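Local coordinates for PA0821 (Pseudomonas aeruginosa, PDB 7DRG), which probably acts as an antitoxin (immunity protein) against a putative VRR-NUC effector of the type VI secretion system, at residues 48-53 against 132-137; 139-144 against 216-221; 260-265 against 356-361. One frame throughout, in Å; residues are numbered along the deposited sequence.

Contact 1 (48-53 against 132-137); sequences KAHTPL and KRSWQA
H50 lies against the first turn of helix 134-139, where S134 meets one face of its imidazole. S134 CA sits over that face, offset toward the rim, 4.0 Å from the ring centroid and 24° off the normal, which makes a CH-pi contact. S134 CB adds to it, 3.7 Å from H50 CD2. A chi1 of 61° sets CG of H50 between its own backbone N and carbonyl carbon, and from there the ring lies against the helix. On the opposite face, T51 CG2 lies near the rim, so the imidazole is sandwiched between its own chain and the neighbouring helix. A137, one turn further along, brings its CB obliquely to H50 CE1 at 4.1 Å. At the base of the ring, H50 CB packs 3.6 Å from S134 N.

The polar part of the contact is indirect. Water 1 lies in the ring plane, 2.8 Å from H50 ND1, and donates to K132 O. Each segment also orders itself. K48 O accepts from both T51 N and T51 OG1; the hydroxyl bond, 2.8 Å long, reinforces the type I turn K48-T51, which T51 closes as N-cap of helix 52-69. Across the contact, R133 is the N-cap, and its backbone N donates to Q136 OE1 at 3.0 Å, the N3-to-N-cap half of a capping box. The guanidinium of R133 turns elsewhere, NH1 bonding to D106 O.

The case illustrates how the turn leading into one helix and the start of another can be joined without any direct hydrogen bond: the chemistry implies a contact in which CH-pi and apolar packing cover the ring face turned to S134, while a single water connects the imidazole edge to a backbone carbonyl.

Contact 2 (139-144 against 216-221); sequences MGHDLS and LANTPE
The link between helix 134-139 and strand 144-151 is held where the N218 side-chain amide pairs with the backbone of L143, much as a neighbouring strand would. This link opens with a Schellman motif at G140, whose positive phi ends the helix, and continues through an inverse gamma turn centred on H141. Facing it is the type I turn L216-T219, which follows helix 213-216.

N218 uses both ends of its amide. OD1 receives L143 N at 3.0 Å on an in-plane lone pair, with an N-H...O angle of 162°, while ND2 donates to a lone pair of L143 O at 2.8 Å. L143 O stands 20° out of the N218 amide plane. CG of N218 is anti to the carbonyl carbon, beside the backbone N.

H141 lays one ring face over N218 CB, its CG 4.0 Å from that atom, and the imidazole and amide planes are only 14° apart. On the apolar side, L143 CD2 reaches A217 CB at 4.1 Å; Y45 of strand 34-46 touches both residues. D142 OD2 forms a salt bridge with K47. Its other oxygen, OD1, lies within bonding distance of water 2, which has more acceptors around it than protons to give and stands 2.7 Å from N218 OD1.

Contact 3 (260-265 against 356-361); sequences AFYRYG and NTLPER
T357 CB and L358 N meet the phenol oxygen of Y262, and both side chains cross that of Y262 at about a right angle. T357 CB stands 3.3 Å from Y262 OH, while its own hydroxyl turns to D353 O. At L358 the backbone takes over: its N donates to Y262 OH at 3.0 Å with an N-H...O angle of 160°, and the phenol oxygen also bonds Q271 OE1, which leaves this buried hydroxyl with two partners. L358 CB packs 3.6 Å from Y262 CE1. Beyond P359, E360 sets its CG at the ring edge, 4.0 Å from Y262 CD1. Its carboxylate forms a salt bridge with R171, and its carbonyl reaches R263 N through water 4.

R361 closes the type I turn L358-R361 and folds back over the strand. CG is wedged between backbone N and carbonyl carbon (chi1 67°), and CB touches Y262 CE1 at 3.6 Å. The chain then bends at chi3, and one guanidinium face comes to cover A260 CB, 3.8 Å from R361 NE. That NE shares water 3 with F261 N, and NH2 bonds S256 O.

Strand 259-264 pairs with 267-272 as a beta hairpin. The C-terminal tail thus illustrates how a turn can cover the outer edge of a hairpin strand, bonding its backbone between F261 and L362, while waters 3 and 4 accept from F261 N and R263 N.

From the N terminus, strand 34-46 leads into 48-53, and contact 1 closes the first long loop when the chain returns at 132-137. Contact 2 opens directly afterwards, at the far end of helix 134-139, and closes on 216-221. Contact 3 comes last, joining strand 259-264 to the C-terminal tail. All three run in series; none nests or crosses. Contacts 1 and 2 nevertheless touch, their centres about 13 Å apart: Q136 O probably accepts from H141 N, and K132 N bonds S144 OG, so helix 134-139 and its flanking residues link both. Contact 3, centred about 29 Å from either, ties the tail to a hairpin that continues through 267-272 to strand 233-237, showing how sequential closures can serve distant parts of one chain.

Contact 1 (48-53 against 132-137)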
loop_
_atom_site.group_PDB
_atom_site.type_symbol
_atom_site.label_atom_id
_atom_site.label_comp_id
_atom_site.label_asym_id
_atom_site.label_seq_id
_atom_site.Cartn_x
_atom_site.Cartn_y
_atom_site.Cartn_z
ATOM N N LYS B 48 -8.335 1.855 -37.249
ATOM C CA LYS B 48 -9.207 2.445 -38.266
ATOM C C LYS B 48 -10.298 3.327 -37.668
ATOM O O LYS B 48 -11.364 3.499 -38.265
ATOM C CB LYS B 48 -9.820 1.367 -39.168
ATOM C CG LYS B 48 -8.771 0.533 -39.884
ATOM C CD LYS B 48 -9.417 -0.577 -40.684
ATOM C CE LYS B 48 -9.349 -0.292 -42.161
ATOM N NZ LYS B 48 -10.243 -1.205 -42.930
ATOM N N ALA B 49 -10.028 3.931 -36.506
ATOM C CA ALA B 49 -10.991 4.835 -35.894
ATOM C C ALA B 49 -11.283 6.050 -36.762
ATOM O O ALA B 49 -12.306 6.708 -36.558
ATOM C CB ALA B 49 -10.485 5.302 -34.526
ATOM N N HIS B 50 -10.404 6.366 -37.713
ATOM C CA HIS B 50 -10.611 7.486 -38.626
ATOM C C HIS B 50 -11.604 7.183 -39.744
ATOM O O HIS B 50 -11.931 8.094 -40.512
ATOM C CB HIS B 50 -9.275 7.909 -39.241
ATOM C CG HIS B 50 -8.604 6.832 -40.035
ATOM N ND1 HIS B 50 -7.822 5.854 -39.456
ATOM C CD2 HIS B 50 -8.603 6.576 -41.365
ATOM C CE1 HIS B 50 -7.366 5.044 -40.396
ATOM N NE2 HIS B 50 -7.824 5.462 -41.564
ATOM N N THR B 51 -12.105 5.937 -39.850
ATOM C CA THR B 51 -12.959 5.593 -40.984
ATOM C C THR B 51 -14.435 5.665 -40.604
ATOM O O THR B 51 -14.803 5.454 -39.444
ATOM C CB THR B 51 -12.644 4.190 -41.510
ATOM O OG1 THR B 51 -12.973 3.206 -40.518
ATOM C CG2 THR B 51 -11.178 4.065 -41.877
ATOM N N PRO B 52 -15.310 5.947 -41.572
ATOM C CA PRO B 52 -16.736 6.078 -41.238
ATOM C C PRO B 52 -17.372 4.813 -40.686
ATOM O O PRO B 52 -18.214 4.917 -39.786
ATOM C CB PRO B 52 -17.366 6.489 -42.579
ATOM C CG PRO B 52 -16.268 7.145 -43.311
ATOM C CD PRO B 52 -15.023 6.397 -42.944
ATOM N N LEU B 53 -17.026 3.629 -41.209
ATOM C CA LEU B 53 -17.669 2.408 -40.733
ATOM C C LEU B 53 -17.316 2.130 -39.279
ATOM O O LEU B 53 -18.184 1.711 -38.504
ATOM C CB LEU B 53 -17.286 1.221 -41.619
ATOM C CG LEU B 53 -17.934 1.229 -43.006
ATOM C CD1 LEU B 53 -17.528 -0.009 -43.787
ATOM C CD2 LEU B 53 -19.445 1.328 -42.888
ATOM N N LYS B 132 -7.321 7.958 -33.214
ATOM C CA LYS B 132 -6.230 8.603 -33.940
ATOM C C LYS B 132 -6.713 9.168 -35.270
ATOM O O LYS B 132 -7.612 8.620 -35.913
ATOM C CB LYS B 132 -5.092 7.614 -34.189
ATOM C CG LYS B 132 -4.608 6.897 -32.930
ATOM C CD LYS B 132 -4.214 7.898 -31.851
ATOM C CE LYS B 132 -2.941 8.627 -32.224
ATOM N NZ LYS B 132 -2.567 9.662 -31.209
ATOM N N ARG B 133 -6.082 10.267 -35.688
ATOM C CA ARG B 133 -6.368 10.864 -36.984
ATOM C C ARG B 133 -5.829 9.989 -38.109
ATOM O O ARG B 133 -4.882 9.217 -37.930
ATOM C CB ARG B 133 -5.734 12.255 -37.086
ATOM C CG ARG B 133 -6.034 13.171 -35.928
ATOM C CD ARG B 133 -5.077 14.350 -35.944
ATOM N NE ARG B 133 -5.229 15.206 -34.775
ATOM C CZ ARG B 133 -6.075 16.229 -34.710
ATOM N NH1 ARG B 133 -6.851 16.518 -35.743
ATOM N NH2 ARG B 133 -6.147 16.962 -33.606
ATOM N N SER B 134 -6.431 10.140 -39.295
ATOM C CA SER B 134 -5.993 9.366 -40.449
ATOM C C SER B 134 -4.494 9.517 -40.695
ATOM O O SER B 134 -3.794 8.524 -40.917
ATOM C CB SER B 134 -6.785 9.788 -41.691
ATOM O OG SER B 134 -6.233 9.223 -42.866
ATOM N N TRP B 135 -3.981 10.757 -40.671
ATOM C CA TRP B 135 -2.560 10.953 -40.955
ATOM C C TRP B 135 -1.684 10.429 -39.831
ATOM O O TRP B 135 -0.567 9.968 -40.085
ATOM C CB TRP B 135 -2.244 12.427 -41.221
ATOM C CG TRP B 135 -2.490 13.357 -40.073
ATOM C CD1 TRP B 135 -3.589 14.139 -39.887
ATOM C CD2 TRP B 135 -1.608 13.637 -38.971
ATOM N NE1 TRP B 135 -3.457 14.877 -38.741
ATOM C CE2 TRP B 135 -2.251 14.590 -38.157
ATOM C CE3 TRP B 135 -0.347 13.166 -38.587
ATOM C CZ2 TRP B 135 -1.679 15.088 -36.993
ATOM C CZ3 TRP B 135 0.226 13.661 -37.425
ATOM C CH2 TRP B 135 -0.442 14.612 -36.636
ATOM N N GLN B 136 -2.173 10.483 -38.591
ATOM C CA GLN B 136 -1.442 9.884 -37.480
ATOM C C GLN B 136 -1.289 8.386 -37.682
ATOM O O GLN B 136 -0.201 7.829 -37.482
ATOM C CB GLN B 136 -2.155 10.183 -36.162
ATOM C CG GLN B 136 -1.881 11.581 -35.637
ATOM C CD GLN B 136 -2.712 11.936 -34.416
ATOM O OE1 GLN B 136 -3.775 11.362 -34.182
ATOM N NE2 GLN B 136 -2.226 12.887 -33.630
ATOM N N ALA B 137 -2.375 7.717 -38.085
ATOM C CA ALA B 137 -2.316 6.287 -38.361
ATOM C C ALA B 137 -1.353 5.986 -39.500
ATOM O O ALA B 137 -0.606 5.003 -39.445
ATOM C CB ALA B 137 -3.714 5.744 -38.673
HETATM O O HOH W 1 -7.179 6.007 -36.739
#

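Contact 2 (139-144 against 216-221)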
loop_
_atom_site.group_PDB
_atom_site.type_symbol
_atom_site.label_atom_id
_atom_site.label_comp_id
_atom_site.label_asym_id
_atom_site.label_seq_id
_atom_site.Cartn_x
_atom_site.Cartn_y
_atom_site.Cartn_z
HETATM N N MSE B 139 1.245 7.742 -40.313
HETATM C CA MSE B 139 2.612 8.026 -39.886
HETATM C C MSE B 139 3.106 7.009 -38.859
HETATM O O MSE B 139 4.265 7.049 -38.441
HETATM C CB MSE B 139 2.732 9.441 -39.302
HETATM C CG MSE B 139 2.423 10.584 -40.268
HETATM SE SE MSE B 139 3.556 10.637 -41.856
HETATM C CE MSE B 139 2.319 9.939 -43.188
ATOM N N GLY B 140 2.218 6.107 -38.445
ATOM C CA GLY B 140 2.572 5.030 -37.538
ATOM C C GLY B 140 1.820 5.015 -36.224
ATOM O O GLY B 140 1.847 3.989 -35.533
ATOM N N HIS B 141 1.153 6.099 -35.825
ATOM C CA HIS B 141 0.406 6.120 -34.563
ATOM C C HIS B 141 -1.043 5.725 -34.846
ATOM O O HIS B 141 -1.954 6.553 -34.860
ATOM C CB HIS B 141 0.496 7.495 -33.912
ATOM C CG HIS B 141 1.855 7.829 -33.375
ATOM N ND1 HIS B 141 2.084 8.898 -32.534
ATOM C CD2 HIS B 141 3.057 7.235 -33.563
ATOM C CE1 HIS B 141 3.368 8.947 -32.226
ATOM N NE2 HIS B 141 3.980 7.949 -32.838
ATOM N N ASP B 142 -1.260 4.423 -35.049
ATOM C CA ASP B 142 -2.513 3.933 -35.620
ATOM C C ASP B 142 -3.448 3.251 -34.626
ATOM O O ASP B 142 -4.511 2.775 -35.035
ATOM C CB ASP B 142 -2.222 2.975 -36.786
ATOM C CG ASP B 142 -1.445 1.736 -36.364
ATOM O OD1 ASP B 142 -1.080 1.618 -35.178
ATOM O OD2 ASP B 142 -1.208 0.866 -37.230
ATOM N N LEU B 143 -3.110 3.205 -33.344
ATOM C CA LEU B 143 -3.875 2.425 -32.379
ATOM C C LEU B 143 -4.766 3.352 -31.560
ATOM O O LEU B 143 -4.269 4.279 -30.906
ATOM C CB LEU B 143 -2.936 1.631 -31.471
ATOM C CG LEU B 143 -3.602 0.520 -30.661
ATOM C CD1 LEU B 143 -4.291 -0.469 -31.598
ATOM C CD2 LEU B 143 -2.555 -0.162 -29.794
ATOM N N SER B 144 -6.071 3.108 -31.605
ATOM C CA SER B 144 -7.060 3.851 -30.839
ATOM C C SER B 144 -7.559 3.003 -29.668
ATOM O O SER B 144 -7.259 1.811 -29.554
ATOM C CB SER B 144 -8.216 4.280 -31.746
ATOM O OG SER B 144 -7.746 5.141 -32.782
ATOM N N LEU B 216 -0.647 4.634 -23.362
ATOM C CA LEU B 216 0.179 3.485 -23.710
ATOM C C LEU B 216 0.124 3.162 -25.198
ATOM O O LEU B 216 1.118 2.688 -25.764
ATOM C CB LEU B 216 -0.273 2.257 -22.906
ATOM C CG LEU B 216 -0.147 2.314 -21.378
ATOM C CD1 LEU B 216 -0.812 1.108 -20.725
ATOM C CD2 LEU B 216 1.322 2.399 -20.977
ATOM N N ALA B 217 -1.011 3.455 -25.844
ATOM C CA ALA B 217 -1.378 2.804 -27.101
ATOM C C ALA B 217 -0.339 2.991 -28.205
ATOM O O ALA B 217 -0.113 2.077 -29.007
ATOM C CB ALA B 217 -2.739 3.322 -27.563
ATOM N N ASN B 218 0.276 4.167 -28.299
ATOM C CA ASN B 218 1.172 4.432 -29.421
ATOM C C ASN B 218 2.596 4.742 -28.974
ATOM O O ASN B 218 3.350 5.394 -29.707
ATOM C CB ASN B 218 0.606 5.544 -30.303
ATOM C CG ASN B 218 -0.679 5.118 -30.994
ATOM O OD1 ASN B 218 -0.658 4.310 -31.920
ATOM N ND2 ASN B 218 -1.802 5.631 -30.520
ATOM N N THR B 219 2.975 4.272 -27.791
ATOM C CA THR B 219 4.363 4.302 -27.370
ATOM C C THR B 219 5.169 3.276 -28.166
ATOM O O THR B 219 4.616 2.281 -28.644
ATOM C CB THR B 219 4.469 3.987 -25.881
ATOM O OG1 THR B 219 3.938 2.678 -25.636
ATOM C CG2 THR B 219 3.695 5.006 -25.060
ATOM N N PRO B 220 6.480 3.487 -28.316
ATOM C CA PRO B 220 7.303 2.463 -28.984
ATOM C C PRO B 220 7.248 1.115 -28.288
ATOM O O PRO B 220 7.371 0.075 -28.945
ATOM C CB PRO B 220 8.718 3.058 -28.940
ATOM C CG PRO B 220 8.524 4.514 -28.707
ATOM C CD PRO B 220 7.281 4.646 -27.885
ATOM N N GLU B 221 7.050 1.107 -26.970
ATOM C CA GLU B 221 6.985 -0.149 -26.236
ATOM C C GLU B 221 5.789 -1.001 -26.639
ATOM O O GLU B 221 5.825 -2.222 -26.459
ATOM C CB GLU B 221 6.959 0.127 -24.729
ATOM C CG GLU B 221 8.279 0.637 -24.151
ATOM C CD GLU B 221 8.403 2.160 -24.138
ATOM O OE1 GLU B 221 7.655 2.845 -24.868
ATOM O OE2 GLU B 221 9.261 2.672 -23.388
HETATM O O HOH W 2 0.704 2.184 -32.902
#

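Contact 3 (260-265 against 356-361)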
loop_
_atom_site.group_PDB
_atom_site.type_symbol
_atom_site.label_atom_id
_atom_site.label_comp_id
_atom_site.label_asym_id
_atom_site.label_seq_id
_atom_site.Cartn_x
_atom_site.Cartn_y
_atom_site.Cartn_z
ATOM N N ALA B 260 -14.276 -19.620 -19.954
ATOM C CA ALA B 260 -15.157 -19.605 -21.109
ATOM C C ALA B 260 -14.471 -18.875 -22.253
ATOM O O ALA B 260 -13.640 -17.986 -22.038
ATOM C CB ALA B 260 -16.498 -18.931 -20.791
ATOM N N PHE B 261 -14.826 -19.261 -23.473
ATOM C CA PHE B 261 -14.233 -18.699 -24.676
ATOM C C PHE B 261 -15.339 -18.190 -25.581
ATOM O O PHE B 261 -16.297 -18.913 -25.875
ATOM C CB PHE B 261 -13.368 -19.735 -25.400
ATOM C CG PHE B 261 -12.266 -20.276 -24.547
ATOM C CD1 PHE B 261 -12.510 -21.299 -23.648
ATOM C CD2 PHE B 261 -10.992 -19.735 -24.613
ATOM C CE1 PHE B 261 -11.498 -21.782 -22.840
ATOM C CE2 PHE B 261 -9.976 -20.220 -23.816
ATOM C CZ PHE B 261 -10.230 -21.244 -22.927
ATOM N N TYR B 262 -15.217 -16.934 -25.990
ATOM C CA TYR B 262 -16.172 -16.303 -26.886
ATOM C C TYR B 262 -15.452 -15.979 -28.182
ATOM O O TYR B 262 -14.636 -15.050 -28.242
ATOM C CB TYR B 262 -16.782 -15.053 -26.251
ATOM C CG TYR B 262 -17.448 -15.331 -24.925
ATOM C CD1 TYR B 262 -18.718 -15.898 -24.864
ATOM C CD2 TYR B 262 -16.795 -15.049 -23.732
ATOM C CE1 TYR B 262 -19.320 -16.162 -23.653
ATOM C CE2 TYR B 262 -17.392 -15.304 -22.514
ATOM C CZ TYR B 262 -18.650 -15.860 -22.476
ATOM O OH TYR B 262 -19.241 -16.117 -21.260
ATOM N N ARG B 263 -15.762 -16.745 -29.219
ATOM C CA ARG B 263 -15.273 -16.441 -30.555
ATOM C C ARG B 263 -16.201 -15.403 -31.161
ATOM O O ARG B 263 -17.325 -15.705 -31.559
ATOM C CB ARG B 263 -15.196 -17.704 -31.409
ATOM C CG ARG B 263 -13.801 -18.306 -31.443
ATOM C CD ARG B 263 -13.701 -19.558 -32.314
ATOM N NE ARG B 263 -14.089 -19.311 -33.696
ATOM C CZ ARG B 263 -15.040 -19.984 -34.333
ATOM N NH1 ARG B 263 -15.694 -20.961 -33.713
ATOM N NH2 ARG B 263 -15.329 -19.686 -35.592
ATOM N N TYR B 264 -15.752 -14.162 -31.167
ATOM C CA TYR B 264 -16.290 -13.172 -32.071
ATOM C C TYR B 264 -15.514 -13.355 -33.380
ATOM O O TYR B 264 -14.749 -14.312 -33.532
ATOM C CB TYR B 264 -16.201 -11.783 -31.433
ATOM C CG TYR B 264 -14.790 -11.298 -31.288
ATOM C CD1 TYR B 264 -14.015 -11.648 -30.187
ATOM C CD2 TYR B 264 -14.222 -10.506 -32.272
ATOM C CE1 TYR B 264 -12.722 -11.219 -30.082
ATOM C CE2 TYR B 264 -12.937 -10.077 -32.180
ATOM C CZ TYR B 264 -12.186 -10.426 -31.079
ATOM O OH TYR B 264 -10.896 -9.986 -31.005
ATOM N N GLY B 265 -15.699 -12.464 -34.339
ATOM C CA GLY B 265 -15.133 -12.634 -35.666
ATOM C C GLY B 265 -13.686 -13.069 -35.816
ATOM O O GLY B 265 -13.418 -14.214 -36.193
ATOM N N ASN B 356 -23.691 -16.769 -15.137
ATOM C CA ASN B 356 -22.514 -15.904 -15.149
ATOM C C ASN B 356 -21.714 -15.978 -16.449
ATOM O O ASN B 356 -20.635 -15.376 -16.534
ATOM C CB ASN B 356 -21.611 -16.202 -13.939
ATOM C CG ASN B 356 -21.218 -17.662 -13.838
ATOM O OD1 ASN B 356 -21.010 -18.334 -14.844
ATOM N ND2 ASN B 356 -21.122 -18.163 -12.611
ATOM N N THR B 357 -22.224 -16.661 -17.473
ATOM C CA THR B 357 -21.625 -16.677 -18.800
ATOM C C THR B 357 -22.704 -16.356 -19.822
ATOM O O THR B 357 -23.900 -16.462 -19.535
ATOM C CB THR B 357 -20.991 -18.036 -19.156
ATOM O OG1 THR B 357 -21.990 -19.064 -19.093
ATOM C CG2 THR B 357 -19.863 -18.377 -18.205
ATOM N N LEU B 358 -22.267 -15.969 -21.035
ATOM C CA LEU B 358 -23.220 -15.809 -22.130
ATOM C C LEU B 358 -23.499 -17.165 -22.776
ATOM O O LEU B 358 -22.600 -18.004 -22.876
ATOM C CB LEU B 358 -22.690 -14.850 -23.188
ATOM C CG LEU B 358 -22.252 -13.465 -22.717
ATOM C CD1 LEU B 358 -21.811 -12.648 -23.920
ATOM C CD2 LEU B 358 -23.374 -12.759 -21.978
ATOM N N PRO B 359 -24.732 -17.398 -23.228
ATOM C CA PRO B 359 -25.045 -18.684 -23.870
ATOM C C PRO B 359 -24.198 -18.989 -25.097
ATOM O O PRO B 359 -24.055 -20.164 -25.452
ATOM C CB PRO B 359 -26.533 -18.550 -24.234
ATOM C CG PRO B 359 -26.869 -17.089 -24.066
ATOM C CD PRO B 359 -25.928 -16.570 -23.023
ATOM N N GLU B 360 -23.617 -17.986 -25.747
ATOM C CA GLU B 360 -22.851 -18.225 -26.962
ATOM C C GLU B 360 -21.432 -18.708 -26.692
ATOM O O GLU B 360 -20.662 -18.859 -27.650
ATOM C CB GLU B 360 -22.816 -16.961 -27.815
ATOM C CG GLU B 360 -21.941 -15.846 -27.274
ATOM C CD GLU B 360 -22.170 -14.540 -28.011
ATOM O OE1 GLU B 360 -23.249 -13.938 -27.827
ATOM O OE2 GLU B 360 -21.278 -14.124 -28.781
ATOM N N ARG B 361 -21.063 -18.951 -25.432
ATOM C CA ARG B 361 -19.735 -19.477 -25.151
ATOM C C ARG B 361 -19.516 -20.745 -25.961
ATOM O O ARG B 361 -20.451 -21.505 -26.218
ATOM C CB ARG B 361 -19.561 -19.767 -23.653
ATOM C CG ARG B 361 -20.420 -20.906 -23.141
ATOM C CD ARG B 361 -20.114 -21.244 -21.689
ATOM N NE ARG B 361 -18.799 -21.858 -21.512
ATOM C CZ ARG B 361 -18.446 -22.558 -20.436
ATOM N NH1 ARG B 361 -19.314 -22.740 -19.447
ATOM N NH2 ARG B 361 -17.228 -23.084 -20.349
HETATM O O HOH W 3 -16.449 -21.825 -23.533
HETATM O O HOH W 4 -18.552 -18.038 -29.051
HETATM O O HOH W 5 -19.177 -15.249 -29.247
#